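Biotin transporter BioY (Lactococcus lactis subsp. cremoris, PDB 4DVE) binds biotin in the membrane and probably hands it to an energy-coupling factor ABC transporter as its substrate-binding S component. Local coordinates at residues A76-L79 with P83-T86; A24-F29 with G59-P64; G54-G59 with F138-V143; G34-I39 with I48-M53. All coordinates share one frame; numbering follows the deposited sequence.

In the fold
Helix 52-80 runs through all four contacts. Contact 4 ties the loop after helix 13-33 to the residues leading into helix 52-80, contact 3 joins its next turn to helix 128-155, contact 2 sets residues 59-64 against helix 13-33, and contact 1 folds the following loop back onto its C-terminal end. Contacts 2 and 3 share Gly59, centres about 12 Å apart, and their segments alternate along the chain. Contact 4 is nested within contact 2's loop, contact 1 within contact 3's. Contacts 1 and 4, centres about 13 Å apart, touch where the Thr86 methyl packs on the Leu36 and Gly38 backbone and both carry biotin-pocket residues, so the binding site draws on two loops of one helix.

Contact 1 (A76-L79 with P83-T86); sequences ALAL and PVLT. With BNG (nonyl beta-D-glucopyranoside), chain G.
Where helix 52-80 ends, the chain turns back and lays Val84 and Leu85 against Ala78; this return loop brings Leu85 into the biotin pocket. The CA atoms of Ala78 and Val84 are 5.8 Å apart, close enough for short side chains to meet directly. The Ala78 methyl is the meeting point. Val84 approaches it with one branch: CG2 sits 3.7 Å from Ala78 CB and, more loosely, 4.4 Å from Leu77 CB. A chi1 of -63° puts CG1 of Val84 opposite the carbonyl carbon and leaves CG2 between that carbon and the backbone N, directed at the helix. Leu85 arrives with its fork: CG is 4.0 Å from Ala78 CB, and both methyls are at nearly the same distance, CD2 at 4.1 Å and CD1 at 4.2 Å from that carbon. The leucine thus spans the alanine methyl broadly, while its side chain also touches biotin. Val84 and Leu85 both face Asn89, the geometry of a classic beta bulge. Phe74 touches Val84 and Leu85, and Ile31 of helix 13-33 touches Leu77 and Val84. Pro83 points away from the helix and meets a bound detergent instead, its CB 3.7 Å from O5 of the nonyl glucoside. No hydrogen bond crosses between the segments, so the fit depends on apolar shape: a valine branch and a leucine fork converge on one methyl, and the position of a biotin-touching residue is consequently set in part by van der Waals contact with the helix end.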
# COMPACT_ATOMS: atom_id res chain seq x y z
N ALA A 76 -0.49 -5.88 -11.51
CA ALA A 76 -0.52 -6.64 -12.76
C ALA A 76 -1.58 -6.07 -13.72
O ALA A 76 -1.34 -5.92 -14.93
CB ALA A 76 -0.77 -8.12 -12.47
N LEU A 77 -2.75 -5.72 -13.18
CA LEU A 77 -3.80 -5.10 -13.99
C LEU A 77 -3.31 -3.78 -14.60
O LEU A 77 -3.57 -3.50 -15.77
CB LEU A 77 -5.07 -4.90 -13.16
CG LEU A 77 -5.91 -6.16 -12.84
CD1 LEU A 77 -7.16 -5.79 -12.07
CD2 LEU A 77 -6.33 -6.92 -14.10
N ALA A 78 -2.59 -2.99 -13.82
CA ALA A 78 -2.02 -1.74 -14.32
C ALA A 78 -0.97 -2.03 -15.40
O ALA A 78 -0.97 -1.39 -16.46
CB ALA A 78 -1.43 -0.90 -13.18
N LEU A 79 -0.14 -3.04 -15.15
CA LEU A 79 0.95 -3.35 -16.08
C LEU A 79 0.47 -3.80 -17.45
O LEU A 79 1.10 -3.52 -18.46
CB LEU A 79 1.88 -4.40 -15.49
CG LEU A 79 2.79 -3.86 -14.39
CD1 LEU A 79 3.16 -4.97 -13.41
CD2 LEU A 79 4.02 -3.21 -15.03
N PRO A 83 -6.83 0.90 -16.75
CA PRO A 83 -6.60 2.22 -16.16
C PRO A 83 -6.99 2.26 -14.68
O PRO A 83 -7.92 2.97 -14.28
CB PRO A 83 -7.46 3.15 -17.03
CG PRO A 83 -8.57 2.28 -17.52
CD PRO A 83 -8.01 0.89 -17.65
N VAL A 84 -6.28 1.50 -13.88
CA VAL A 84 -6.63 1.29 -12.47
C VAL A 84 -5.81 2.16 -11.51
O VAL A 84 -6.07 2.17 -10.30
CB VAL A 84 -6.47 -0.18 -12.08
CG1 VAL A 84 -7.45 -1.05 -12.90
CG2 VAL A 84 -5.02 -0.62 -12.24
N LEU A 85 -4.82 2.88 -12.02
CA LEU A 85 -4.06 3.81 -11.18
C LEU A 85 -4.84 5.11 -11.11
O LEU A 85 -5.67 5.39 -11.98
CB LEU A 85 -2.67 4.08 -11.76
CG LEU A 85 -1.79 2.83 -11.91
CD1 LEU A 85 -0.51 3.16 -12.69
CD2 LEU A 85 -1.48 2.21 -10.56
N THR A 86 -4.57 5.89 -10.07
CA THR A 86 -5.21 7.19 -9.85
C THR A 86 -5.43 8.05 -11.11
O THR A 86 -4.52 8.27 -11.91
CB THR A 86 -4.40 8.00 -8.80
OG1 THR A 86 -4.42 7.29 -7.55
CG2 THR A 86 -5.00 9.42 -8.65
C1 BNG G . -6.94 3.25 -21.43
C2 BNG G . -7.36 4.69 -21.21
C3 BNG G . -6.15 5.63 -21.22
C4 BNG G . -5.06 5.11 -20.30
C5 BNG G . -4.77 3.63 -20.57
C6 BNG G . -3.73 3.09 -19.59
C1' BNG G . -7.85 1.13 -21.93
C2' BNG G . -8.82 0.10 -21.36
C3' BNG G . -10.08 0.78 -20.83
C4' BNG G . -11.22 -0.22 -20.69
C5' BNG G . -12.39 0.38 -19.92
C6' BNG G . -12.15 0.31 -18.42
C7' BNG G . -12.86 1.45 -17.69
C8' BNG G . -13.58 2.36 -18.69
C9' BNG G . -14.55 1.58 -19.54
O1 BNG G . -8.08 2.40 -21.32
O2 BNG G . -8.27 5.08 -22.25
O3 BNG G . -6.56 6.93 -20.80
O4 BNG G . -3.86 5.87 -20.50
O5 BNG G . -5.98 2.88 -20.44
O6 BNG G . -3.25 1.83 -20.06

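Contact 2 (A24-F29 with G59-P64); sequences AFMTAF and GGLLGP. With BNG (nonyl beta-D-glucopyranoside), chain E; BNG (nonyl beta-D-glucopyranoside), chain F.
Met26, modelled as selenomethionine, overlaps two consecutive leucines of helix 52-80. Its CB lies 4.0 Å from CD1 of Leu62, and farther out its SE comes 4.1 Å from CD1 of Leu61. The two contacts thus use different levels of one side chain. With CG opposite the backbone N (chi1 -171°) and the chain bent at chi2 (68°), the selenium turns across the end of Leu61, and these two side chains cross at about a right angle. The nearest CA atoms, Met26 and Leu62, are 8.9 Å apart, so this is contact between side chains with the backbones held well apart; the segments bury 109 Å² in all. Behind the leucines, Gly63 takes a positive phi (77°), and the helix kinks where the N of Pro64 makes no bond to the preceding turn. Val184 and Leu187 of helix 170-189 touch Leu61, whereas Met26 and Leu62 both touch Ser70. On helix 13-33, Thr27 serves a bound nonyl glucoside: its OG1 accepts a hydrogen bond from the detergent O2 at 2.7 Å. The same oxygen is hydrogen-bonded to two carbonyls, which its one proton would have to share: Ser23 on its own helix and Ser70, which links it to helix 52-80. A valine in place of Thr27 would probably leave the sugar O2 without this acceptor and the Ser70 carbonyl without its cross-helix partner. Apolar side chains meeting between membrane helices, one of them kinked, with detergent against the outer surface, fit the helical bundle of an ECF S component.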
# COMPACT_ATOMS: atom_id res chain seq x y z
N ALA A 24 -9.89 -10.68 -3.42
CA ALA A 24 -10.55 -9.98 -4.53
C ALA A 24 -11.10 -8.65 -4.06
O ALA A 24 -10.91 -7.64 -4.73
CB ALA A 24 -11.64 -10.84 -5.17
N PHE A 25 -11.73 -8.62 -2.88
CA PHE A 25 -12.20 -7.35 -2.32
C PHE A 25 -11.10 -6.29 -2.12
O PHE A 25 -11.30 -5.10 -2.38
CB PHE A 25 -12.97 -7.55 -1.01
CG PHE A 25 -13.44 -6.26 -0.40
CD1 PHE A 25 -14.68 -5.73 -0.72
CD2 PHE A 25 -12.60 -5.52 0.45
CE1 PHE A 25 -15.10 -4.52 -0.19
CE2 PHE A 25 -13.02 -4.31 0.97
CZ PHE A 25 -14.27 -3.82 0.66
N MSE A 26 -9.95 -6.73 -1.63
CA MSE A 26 -8.82 -5.86 -1.33
C MSE A 26 -8.29 -5.25 -2.61
O MSE A 26 -8.07 -4.04 -2.64
CB MSE A 26 -7.76 -6.66 -0.53
CG MSE A 26 -6.64 -5.83 0.04
SE MSE A 26 -7.31 -4.64 1.48
CE MSE A 26 -7.12 -3.00 0.44
N THR A 27 -8.12 -6.07 -3.65
CA THR A 27 -7.73 -5.62 -4.99
C THR A 27 -8.75 -4.60 -5.55
O THR A 27 -8.37 -3.52 -6.00
CB THR A 27 -7.59 -6.80 -5.96
OG1 THR A 27 -6.60 -7.73 -5.47
CG2 THR A 27 -7.25 -6.33 -7.38
N ALA A 28 -10.03 -4.92 -5.45
CA ALA A 28 -11.09 -4.02 -5.90
C ALA A 28 -11.09 -2.70 -5.11
O ALA A 28 -11.29 -1.63 -5.71
CB ALA A 28 -12.45 -4.71 -5.80
N PHE A 29 -10.84 -2.79 -3.80
CA PHE A 29 -10.82 -1.61 -2.93
C PHE A 29 -9.70 -0.63 -3.30
O PHE A 29 -9.90 0.59 -3.38
CB PHE A 29 -10.69 -2.04 -1.46
CG PHE A 29 -10.80 -0.91 -0.49
CD1 PHE A 29 -12.03 -0.35 -0.21
CD2 PHE A 29 -9.68 -0.39 0.12
CE1 PHE A 29 -12.14 0.71 0.68
CE2 PHE A 29 -9.78 0.66 1.01
CZ PHE A 29 -11.01 1.22 1.28
N GLY A 59 -1.63 -5.89 3.84
CA GLY A 59 -0.81 -6.76 4.72
C GLY A 59 -1.33 -6.92 6.14
O GLY A 59 -1.15 -7.97 6.77
N GLY A 60 -1.99 -5.89 6.67
CA GLY A 60 -2.56 -5.95 8.01
C GLY A 60 -3.85 -6.76 8.07
O GLY A 60 -4.27 -7.18 9.17
N LEU A 61 -4.49 -6.95 6.93
CA LEU A 61 -5.71 -7.77 6.85
C LEU A 61 -5.42 -9.20 6.43
O LEU A 61 -5.92 -10.13 7.04
CB LEU A 61 -6.75 -7.16 5.92
CG LEU A 61 -7.46 -5.94 6.50
CD1 LEU A 61 -8.32 -5.21 5.45
CD2 LEU A 61 -8.24 -6.35 7.74
N LEU A 62 -4.62 -9.36 5.38
CA LEU A 62 -4.48 -10.64 4.74
C LEU A 62 -3.12 -11.25 4.95
O LEU A 62 -2.83 -12.32 4.40
CB LEU A 62 -4.77 -10.46 3.24
CG LEU A 62 -6.25 -10.11 2.94
CD1 LEU A 62 -6.51 -9.95 1.45
CD2 LEU A 62 -7.22 -11.12 3.55
N GLY A 63 -2.26 -10.55 5.69
CA GLY A 63 -0.93 -11.07 6.02
C GLY A 63 0.04 -10.98 4.88
O GLY A 63 -0.28 -10.42 3.81
N PRO A 64 1.27 -11.50 5.10
CA PRO A 64 2.34 -11.21 4.15
C PRO A 64 2.22 -11.94 2.82
O PRO A 64 2.82 -11.49 1.84
CB PRO A 64 3.60 -11.66 4.90
CG PRO A 64 3.10 -12.73 5.85
CD PRO A 64 1.75 -12.23 6.28
C1 BNG E . -7.97 -11.02 -7.75
C2 BNG E . -7.42 -11.40 -6.38
C3 BNG E . -6.70 -12.75 -6.43
C4 BNG E . -7.56 -13.80 -7.13
C5 BNG E . -8.10 -13.27 -8.45
C6 BNG E . -9.02 -14.30 -9.11
C1' BNG E . -9.34 -9.46 -8.87
C2' BNG E . -10.50 -8.51 -8.60
C3' BNG E . -10.57 -7.43 -9.67
C4' BNG E . -11.58 -6.34 -9.28
C5' BNG E . -11.72 -5.31 -10.39
C6' BNG E . -12.53 -4.11 -9.92
C7' BNG E . -12.94 -3.23 -11.09
C8' BNG E . -13.52 -1.90 -10.61
C9' BNG E . -14.64 -2.13 -9.62
O1 BNG E . -8.71 -9.81 -7.64
O2 BNG E . -6.51 -10.39 -5.93
O3 BNG E . -6.39 -13.18 -5.10
O4 BNG E . -6.78 -14.97 -7.36
O5 BNG E . -8.82 -12.06 -8.22
O6 BNG E . -9.83 -13.65 -10.09
C1 BNG F . 6.00 -15.46 3.75
C2 BNG F . 5.25 -15.86 5.02
C3 BNG F . 6.01 -15.41 6.26
C4 BNG F . 7.48 -15.83 6.18
C5 BNG F . 8.09 -15.43 4.85
C6 BNG F . 9.53 -15.92 4.74
C1' BNG F . 5.79 -15.40 1.40
C2' BNG F . 4.63 -14.76 0.64
C3' BNG F . 4.85 -14.85 -0.87
C4' BNG F . 4.39 -13.57 -1.56
C5' BNG F . 3.67 -13.89 -2.87
C6' BNG F . 4.16 -12.99 -3.99
C7' BNG F . 3.01 -12.59 -4.91
C8' BNG F . 3.53 -11.85 -6.14
C9' BNG F . 2.39 -11.33 -6.98
O1 BNG F . 5.31 -15.97 2.61
O2 BNG F . 3.95 -15.26 5.01
O3 BNG F . 5.41 -15.99 7.42
O4 BNG F . 8.21 -15.21 7.25
O5 BNG F . 7.32 -16.00 3.79
O6 BNG F . 9.69 -16.69 3.54

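Contact 3 (G54-G59 with F138-V143); sequences GIMMAG and FGVIFV
Helix 52-80 and helix 128-155 approach closely here, the CA atoms of Met56 and Gly139 being 5.3 Å apart, at a place where the second helix widens into a pi-type turn over residues 138-141. This is a glycine-mediated contact between membrane helices, near the centre of the S-component bundle. Gly139, with no side chain, lets Met56, a selenomethionine in the model, lie directly against its backbone. The CG of Met56 is 4.0 Å from the Gly139 CA. A CB placed on Gly139 would fall 2.8 Å from that same CG, a clash, so the packing as modelled uses the missing side chain. From CB, the Met56 chain starts with CG opposite its own carbonyl carbon (chi1 -69°), runs extended through chi2, and bends at chi3 (-148°), carrying the terminal methyl along helix 128-155 to the next residue. Helix 170-189 flanks the pair: Lys176 and Thr180 touch Met56, and Asp173 touches Val140. Asp173 and Lys176 both line the biotin pocket, and the Met56 side chain itself is about 7 Å from biotin, which places the contact close to the site without touching the ligand. Within the wide turn, the Phe138 carbonyl is hydrogen-bonded to OG1 of Thr109 on helix 100-119. No hydrogen bond joins the two segments. Their contact finishes at the Met56 methyl, whose CE rests 3.8 Å from the carbonyl O of Gly139 and 3.9 Å from CG2 of Val140.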
# COMPACT_ATOMS: atom_id res chain seq x y z
N GLY A 54 -4.82 1.85 0.49
CA GLY A 54 -5.25 0.47 0.29
C GLY A 54 -4.07 -0.50 0.31
O GLY A 54 -4.20 -1.65 0.75
N ILE A 55 -2.94 -0.03 -0.21
CA ILE A 55 -1.70 -0.77 -0.20
C ILE A 55 -1.28 -1.03 1.25
O ILE A 55 -0.82 -2.11 1.57
CB ILE A 55 -0.55 -0.03 -0.92
CG1 ILE A 55 -0.94 0.35 -2.36
CG2 ILE A 55 0.71 -0.90 -0.91
CD1 ILE A 55 -1.44 -0.81 -3.21
N MSE A 56 -1.47 -0.03 2.10
CA MSE A 56 -1.10 -0.13 3.51
C MSE A 56 -1.94 -1.12 4.26
O MSE A 56 -1.43 -1.80 5.17
CB MSE A 56 -1.27 1.22 4.22
CG MSE A 56 -0.28 2.25 3.76
SE MSE A 56 -0.56 3.95 4.73
CE MSE A 56 -0.01 5.19 3.30
N MSE A 57 -3.23 -1.18 3.93
CA MSE A 57 -4.17 -2.06 4.63
C MSE A 57 -4.05 -3.54 4.31
O MSE A 57 -4.41 -4.38 5.15
CB MSE A 57 -5.59 -1.66 4.24
CG MSE A 57 -6.00 -0.30 4.82
SE MSE A 57 -7.62 0.36 3.90
CE MSE A 57 -8.74 -1.23 4.27
N ALA A 58 -3.59 -3.86 3.10
CA ALA A 58 -3.59 -5.23 2.56
C ALA A 58 -2.85 -6.24 3.45
O ALA A 58 -3.37 -7.33 3.73
CB ALA A 58 -3.02 -5.24 1.14
N GLY A 59 -1.63 -5.89 3.84
CA GLY A 59 -0.81 -6.76 4.72
C GLY A 59 -1.33 -6.92 6.14
O GLY A 59 -1.15 -7.97 6.77
N PHE A 138 6.84 1.01 6.87
CA PHE A 138 6.84 0.31 5.58
C PHE A 138 5.85 0.81 4.55
O PHE A 138 6.12 0.70 3.36
CB PHE A 138 6.71 -1.17 5.79
CG PHE A 138 7.82 -1.74 6.62
CD1 PHE A 138 9.12 -1.69 6.19
CD2 PHE A 138 7.55 -2.34 7.84
CE1 PHE A 138 10.15 -2.22 6.94
CE2 PHE A 138 8.57 -2.86 8.61
CZ PHE A 138 9.87 -2.81 8.16
N GLY A 139 4.72 1.35 5.00
CA GLY A 139 3.74 1.92 4.09
C GLY A 139 3.99 3.38 3.75
O GLY A 139 3.49 3.85 2.76
N VAL A 140 4.73 4.10 4.60
CA VAL A 140 4.96 5.52 4.39
C VAL A 140 6.45 5.82 4.12
O VAL A 140 6.78 6.24 3.02
CB VAL A 140 4.41 6.38 5.54
CG1 VAL A 140 4.68 7.87 5.27
CG2 VAL A 140 2.91 6.10 5.73
N ILE A 141 7.33 5.55 5.09
CA ILE A 141 8.74 5.91 4.97
C ILE A 141 9.48 5.14 3.85
O ILE A 141 10.13 5.77 2.99
CB ILE A 141 9.52 5.78 6.30
CG1 ILE A 141 8.84 6.60 7.43
CG2 ILE A 141 10.96 6.24 6.07
CD1 ILE A 141 8.64 8.10 7.14
N PHE A 142 9.36 3.81 3.87
CA PHE A 142 9.92 2.93 2.82
C PHE A 142 9.41 3.34 1.43
O PHE A 142 10.20 3.61 0.53
CB PHE A 142 9.54 1.46 3.09
CG PHE A 142 9.87 0.52 1.96
CD1 PHE A 142 11.21 0.23 1.64
CD2 PHE A 142 8.88 -0.08 1.22
CE1 PHE A 142 11.52 -0.65 0.62
CE2 PHE A 142 9.17 -0.95 0.19
CZ PHE A 142 10.49 -1.24 -0.11
N VAL A 143 8.10 3.42 1.27
CA VAL A 143 7.49 3.83 -0.00
C VAL A 143 7.96 5.20 -0.52
O VAL A 143 8.41 5.30 -1.69
CB VAL A 143 5.95 3.75 0.07
CG1 VAL A 143 5.28 4.41 -1.14
CG2 VAL A 143 5.52 2.28 0.27

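Contact 4 (G34-I39 with I48-M53); sequences GFLPGI and IILQNM. With BTN (biotin), chain D.
A first torsion of -172° sets CG of Leu50 opposite its backbone N, and the leucine then reaches Leu36 across the contact, CD2 of Leu50 lying 4.0 Å from CD2 of Leu36. Ile49 is turned otherwise: chi1 of 64° places CG1 between the backbone N and the carbonyl carbon, so CD1 runs to biotin and comes within 3.8 Å of its C7. Near these side chains the backbones are tied by a single antiparallel bridge. The hydrogen-bonded pair Ile39 and Ile48 exchanges two bonds, Ile39 N to Ile48 O at 2.8 Å, in the carbonyl plane, and Ile48 N to Ile39 O at 2.9 Å, with the donor tilted from that plane. Gly38 adds a CA-H...O contact of 3.2 Å from its CA to the same Ile48 O. Next along, a water donates to Pro37 O and weakly accepts from Leu50 N. The next amide after Ile48 is turned to the ligand: Ile49 N donates to the ureido oxygen O3 of biotin at 3.0 Å, almost straight at 168°. An alanine in place of Ile49 would probably keep this backbone bond but open a gap beside C7 and the sulfur, where CD1 packs, and beside the ureido O3 and N2, where CG1 lies. The bridge precedes helix 52-80. Trp106 of helix 100-119 touches Ile49 and Asn52, Lys176 of helix 170-189 is hydrogen-bonded to Ile49 O and Asn52 OD1, and Leu33 at the end of helix 13-33 touches Leu50.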
# COMPACT_ATOMS: atom_id res chain seq x y z
N GLY A 34 -8.45 4.62 -6.36
CA GLY A 34 -7.92 5.29 -7.54
C GLY A 34 -8.93 6.10 -8.35
O GLY A 34 -8.51 6.83 -9.25
N PHE A 35 -10.23 5.98 -8.06
CA PHE A 35 -11.27 6.76 -8.77
C PHE A 35 -11.29 8.22 -8.31
O PHE A 35 -11.88 9.07 -8.98
CB PHE A 35 -12.69 6.18 -8.58
CG PHE A 35 -12.89 4.79 -9.12
CD1 PHE A 35 -12.05 4.24 -10.08
CD2 PHE A 35 -13.97 4.03 -8.68
CE1 PHE A 35 -12.28 2.96 -10.58
CE2 PHE A 35 -14.20 2.75 -9.17
CZ PHE A 35 -13.35 2.22 -10.13
N LEU A 36 -10.71 8.50 -7.14
CA LEU A 36 -10.44 9.88 -6.73
C LEU A 36 -9.31 10.48 -7.55
O LEU A 36 -8.23 9.91 -7.62
CB LEU A 36 -10.00 9.95 -5.28
CG LEU A 36 -11.06 10.25 -4.23
CD1 LEU A 36 -11.69 8.94 -3.80
CD2 LEU A 36 -10.41 10.97 -3.05
N PRO A 37 -9.52 11.66 -8.14
CA PRO A 37 -8.39 12.28 -8.85
C PRO A 37 -7.26 12.66 -7.87
O PRO A 37 -7.51 12.90 -6.69
CB PRO A 37 -9.01 13.54 -9.45
CG PRO A 37 -10.11 13.88 -8.52
CD PRO A 37 -10.69 12.55 -8.10
N GLY A 38 -6.03 12.68 -8.38
CA GLY A 38 -4.87 13.10 -7.64
C GLY A 38 -4.84 14.63 -7.53
O GLY A 38 -5.45 15.31 -8.35
N ILE A 39 -4.15 15.15 -6.52
CA ILE A 39 -3.96 16.58 -6.36
C ILE A 39 -2.53 16.95 -6.75
O ILE A 39 -1.58 16.59 -6.05
CB ILE A 39 -4.25 17.03 -4.91
CG1 ILE A 39 -5.66 16.59 -4.51
CG2 ILE A 39 -4.10 18.56 -4.78
CD1 ILE A 39 -5.92 16.75 -3.02
N ILE A 48 -0.58 14.15 -4.81
CA ILE A 48 -1.14 13.57 -3.61
C ILE A 48 -2.33 12.69 -4.07
O ILE A 48 -3.14 13.09 -4.93
CB ILE A 48 -1.63 14.65 -2.64
CG1 ILE A 48 -0.44 15.52 -2.14
CG2 ILE A 48 -2.45 14.05 -1.50
CD1 ILE A 48 -0.86 16.81 -1.43
N ILE A 49 -2.41 11.49 -3.49
CA ILE A 49 -3.42 10.51 -3.86
C ILE A 49 -4.01 9.89 -2.60
O ILE A 49 -3.54 10.13 -1.47
CB ILE A 49 -2.82 9.38 -4.75
CG1 ILE A 49 -1.76 8.56 -3.99
CG2 ILE A 49 -2.19 9.94 -6.04
CD1 ILE A 49 -1.38 7.25 -4.68
N LEU A 50 -5.02 9.05 -2.80
CA LEU A 50 -5.56 8.24 -1.72
C LEU A 50 -5.19 6.76 -1.86
O LEU A 50 -5.22 6.03 -0.87
CB LEU A 50 -7.08 8.41 -1.65
CG LEU A 50 -7.81 7.78 -0.47
CD1 LEU A 50 -7.25 8.23 0.89
CD2 LEU A 50 -9.32 8.05 -0.57
N GLN A 51 -4.82 6.32 -3.06
CA GLN A 51 -4.75 4.88 -3.36
C GLN A 51 -3.69 4.10 -2.54
O GLN A 51 -3.87 2.90 -2.26
CB GLN A 51 -4.57 4.71 -4.88
CG GLN A 51 -4.51 3.31 -5.40
CD GLN A 51 -4.66 3.22 -6.92
OE1 GLN A 51 -5.65 2.67 -7.43
NE2 GLN A 51 -3.68 3.73 -7.64
N ASN A 52 -2.59 4.77 -2.16
CA ASN A 52 -1.60 4.12 -1.33
C ASN A 52 -2.13 3.65 0.03
O ASN A 52 -1.56 2.75 0.64
CB ASN A 52 -0.31 4.95 -1.19
CG ASN A 52 -0.53 6.28 -0.52
OD1 ASN A 52 -1.52 6.96 -0.80
ND2 ASN A 52 0.42 6.68 0.35
N MSE A 53 -3.24 4.21 0.51
CA MSE A 53 -3.85 3.71 1.75
C MSE A 53 -4.26 2.23 1.64
O MSE A 53 -4.13 1.44 2.61
CB MSE A 53 -5.06 4.58 2.09
CG MSE A 53 -5.68 4.11 3.41
SE MSE A 53 -7.12 5.34 4.00
CE MSE A 53 -8.46 4.79 2.67
C11 BTN D . 0.63 6.61 -9.71
O11 BTN D . -0.60 6.42 -9.72
O12 BTN D . 1.23 6.84 -10.77
C10 BTN D . 1.44 6.54 -8.40
C9 BTN D . 1.40 7.84 -7.59
C8 BTN D . 2.28 7.73 -6.33
C7 BTN D . 2.01 8.88 -5.35
C2 BTN D . 2.84 8.79 -4.08
S1 BTN D . 2.32 7.38 -3.09
C6 BTN D . 3.13 8.06 -1.65
C5 BTN D . 2.99 9.60 -1.72
N1 BTN D . 1.80 10.04 -1.05
C3 BTN D . 0.90 10.58 -1.87
O3 BTN D . -0.19 11.05 -1.54
N2 BTN D . 1.41 10.56 -3.12
C4 BTN D . 2.74 10.00 -3.18
O HOH W 1 -6.58 10.67 -5.04